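Local structure of ribonucleoside triphosphate reductase (Lactobacillus leichmannii, 1L1L) at residues A[62-67]-A[534-539]. The protein catalyses the reduction of ribonucleoside triphosphates to 2'-deoxyribonucleoside triphosphates as a monomeric, allosterically regulated class II reductase that depends on coenzyme B12. Residues are numbered along the deposited sequence; the frame is centred on the assembly and turned at random.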
loop_
_atom_site.group_PDB
_atom_site.type_symbol
_atom_site.label_atom_id
_atom_site.label_comp_id
_atom_site.label_asym_id
_atom_site.label_seq_id
_atom_site.Cartn_x
_atom_site.Cartn_y
_atom_site.Cartn_z
ATOM N N LEU A 62 18.223 13.896 -0.911
ATOM C CA LEU A 62 17.089 14.433 -1.646
ATOM C C LEU A 62 16.856 15.885 -1.240
ATOM O O LEU A 62 16.225 16.643 -1.983
ATOM C CB LEU A 62 15.822 13.616 -1.373
ATOM C CG LEU A 62 15.691 12.275 -2.100
ATOM C CD1 LEU A 62 14.381 11.602 -1.671
ATOM C CD2 LEU A 62 15.707 12.500 -3.610
ATOM N N ASP A 63 17.356 16.269 -0.064
ATOM C CA ASP A 63 17.187 17.642 0.409
ATOM C C ASP A 63 17.550 18.563 -0.756
ATOM O O ASP A 63 18.648 18.488 -1.303
ATOM C CB ASP A 63 18.085 17.929 1.622
ATOM C CG ASP A 63 17.772 19.272 2.270
ATOM O OD1 ASP A 63 17.838 20.300 1.565
ATOM O OD2 ASP A 63 17.451 19.301 3.476
ATOM N N PRO A 64 16.618 19.435 -1.155
ATOM C CA PRO A 64 16.823 20.370 -2.265
ATOM C C PRO A 64 17.976 21.369 -2.105
ATOM O O PRO A 64 18.555 21.807 -3.097
ATOM C CB PRO A 64 15.468 21.060 -2.375
ATOM C CG PRO A 64 15.022 21.115 -0.956
ATOM C CD PRO A 64 15.359 19.733 -0.447
ATOM N N ARG A 65 18.295 21.729 -0.866
ATOM C CA ARG A 65 19.375 22.679 -0.605
ATOM C C ARG A 65 20.701 22.141 -1.127
ATOM O O ARG A 65 21.561 22.903 -1.563
ATOM C CB ARG A 65 19.473 22.963 0.895
ATOM C CG ARG A 65 18.356 23.828 1.427
ATOM C CD ARG A 65 18.425 23.943 2.932
ATOM N NE ARG A 65 18.226 22.655 3.592
ATOM C CZ ARG A 65 18.284 22.478 4.907
ATOM N NH1 ARG A 65 18.538 23.506 5.708
ATOM N NH2 ARG A 65 18.081 21.279 5.428
ATOM N N LEU A 66 20.856 20.820 -1.086
ATOM C CA LEU A 66 22.075 20.172 -1.563
ATOM C C LEU A 66 22.250 20.365 -3.067
ATOM O O LEU A 66 23.247 19.936 -3.645
ATOM C CB LEU A 66 22.041 18.672 -1.249
ATOM C CG LEU A 66 22.104 18.237 0.217
ATOM C CD1 LEU A 66 21.834 16.731 0.309
ATOM C CD2 LEU A 66 23.471 18.584 0.803
ATOM N N GLN A 67 21.272 21.004 -3.697
ATOM C CA GLN A 67 21.325 21.245 -5.133
ATOM C C GLN A 67 21.922 22.613 -5.447
ATOM O O GLN A 67 22.344 22.876 -6.574
ATOM C CB GLN A 67 19.919 21.157 -5.723
ATOM C CG GLN A 67 19.211 19.844 -5.430
ATOM C CD GLN A 67 19.995 18.643 -5.919
ATOM O OE1 GLN A 67 20.329 18.546 -7.099
ATOM N NE2 GLN A 67 20.289 17.717 -5.012
ATOM N N LYS A 534 10.035 26.138 6.631
ATOM C CA LYS A 534 10.654 27.455 6.615
ATOM C C LYS A 534 12.052 27.343 6.002
ATOM O O LYS A 534 12.361 27.997 5.006
ATOM C CB LYS A 534 10.745 28.001 8.044
ATOM C CG LYS A 534 11.569 29.282 8.180
ATOM C CD LYS A 534 11.069 30.350 7.220
ATOM C CE LYS A 534 11.889 31.632 7.296
ATOM N NZ LYS A 534 11.411 32.606 6.274
ATOM N N THR A 535 12.883 26.494 6.599
ATOM C CA THR A 535 14.248 26.280 6.137
ATOM C C THR A 535 14.341 25.999 4.639
ATOM O O THR A 535 15.193 26.555 3.944
ATOM C CB THR A 535 14.898 25.099 6.879
ATOM O OG1 THR A 535 15.034 25.413 8.270
ATOM C CG2 THR A 535 16.245 24.800 6.297
ATOM N N LEU A 536 13.473 25.121 4.147
ATOM C CA LEU A 536 13.472 24.760 2.736
ATOM C C LEU A 536 12.753 25.788 1.876
ATOM O O LEU A 536 13.016 25.902 0.677
ATOM C CB LEU A 536 12.813 23.392 2.547
ATOM C CG LEU A 536 13.544 22.219 3.191
ATOM C CD1 LEU A 536 12.815 20.927 2.853
ATOM C CD2 LEU A 536 14.975 22.172 2.680
ATOM N N GLY A 537 11.841 26.527 2.494
ATOM C CA GLY A 537 11.092 27.536 1.769
ATOM C C GLY A 537 9.947 26.982 0.938
ATOM O O GLY A 537 9.543 27.604 -0.045
ATOM N N CYS A 538 9.419 25.822 1.320
ATOM C CA CYS A 538 8.304 25.206 0.588
ATOM C C CYS A 538 7.031 25.324 1.410
ATOM O O CYS A 538 7.044 25.870 2.509
ATOM C CB CYS A 538 8.580 23.723 0.343
ATOM S SG CYS A 538 8.521 22.736 1.869
ATOM N N ASN A 539 5.931 24.795 0.883
ATOM C CA ASN A 539 4.657 24.830 1.588
ATOM C C ASN A 539 4.668 23.843 2.745
ATOM O O ASN A 539 5.376 22.837 2.704
ATOM C CB ASN A 539 3.522 24.470 0.633
ATOM C CG ASN A 539 3.321 25.510 -0.436
ATOM O OD1 ASN A 539 3.012 26.659 -0.135
ATOM N ND2 ASN A 539 3.504 25.119 -1.696
#
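Asp63 OD1, which lies 3.6 Å from Leu536 CD2, is gripped by two donors of Arg65. The backbone N of Arg65 reaches it at 2.9 Å and closes an Asx turn at the start of the 3-10 segment 64-67. Arg65 NE binds the same oxygen at 3.1 Å in a nearly straight bond (171°). Arg65 NH2 meets the other oxygen, Asp63 OD2, at 2.8 Å. The guanidinium thus holds the carboxylate side-on, with a nitrogen to each oxygen. Both oxygens are met on the syn side and lie close to the guanidinium plane, but the carboxylate is tilted against it. The paired bonds limit rotation of either group. The Arg65 chain bends at chi3 (-64°), and this turns its head back along its own segment to Asp63.

No hydrogen bond joins 62-67 to 534-539. The methyl Leu536 CD2 does most of the touching. It approaches Arg65 NE to 3.4 Å, oblique to the guanidinium, and packs on Pro64 CG at 3.8 Å. One methyl therefore meets the proline ring, the carboxylate and the arginine together. Thr535 CG2 lies over one guanidinium face, but too close to Arg65 NH1 in the model, so its fit is doubtful. Thr535 OG1 makes a weak hydrogen bond to Asp531 O. Tyr532 OH also bonds Asp63 OD2, a polar tie from helix 512-536 to the salt bridge.

This surface contact joins the loop between helices 48-60 and 72-90 to the last turn of helix 512-536, which ends in a Schellman motif at Gly537. Phe452 touches Pro64 and Leu536, Leu78 of helix 72-90 packs on Asp63 and Arg65, and from helix 436-450 Arg449 touches Asp63 and Arg445 touches Arg65.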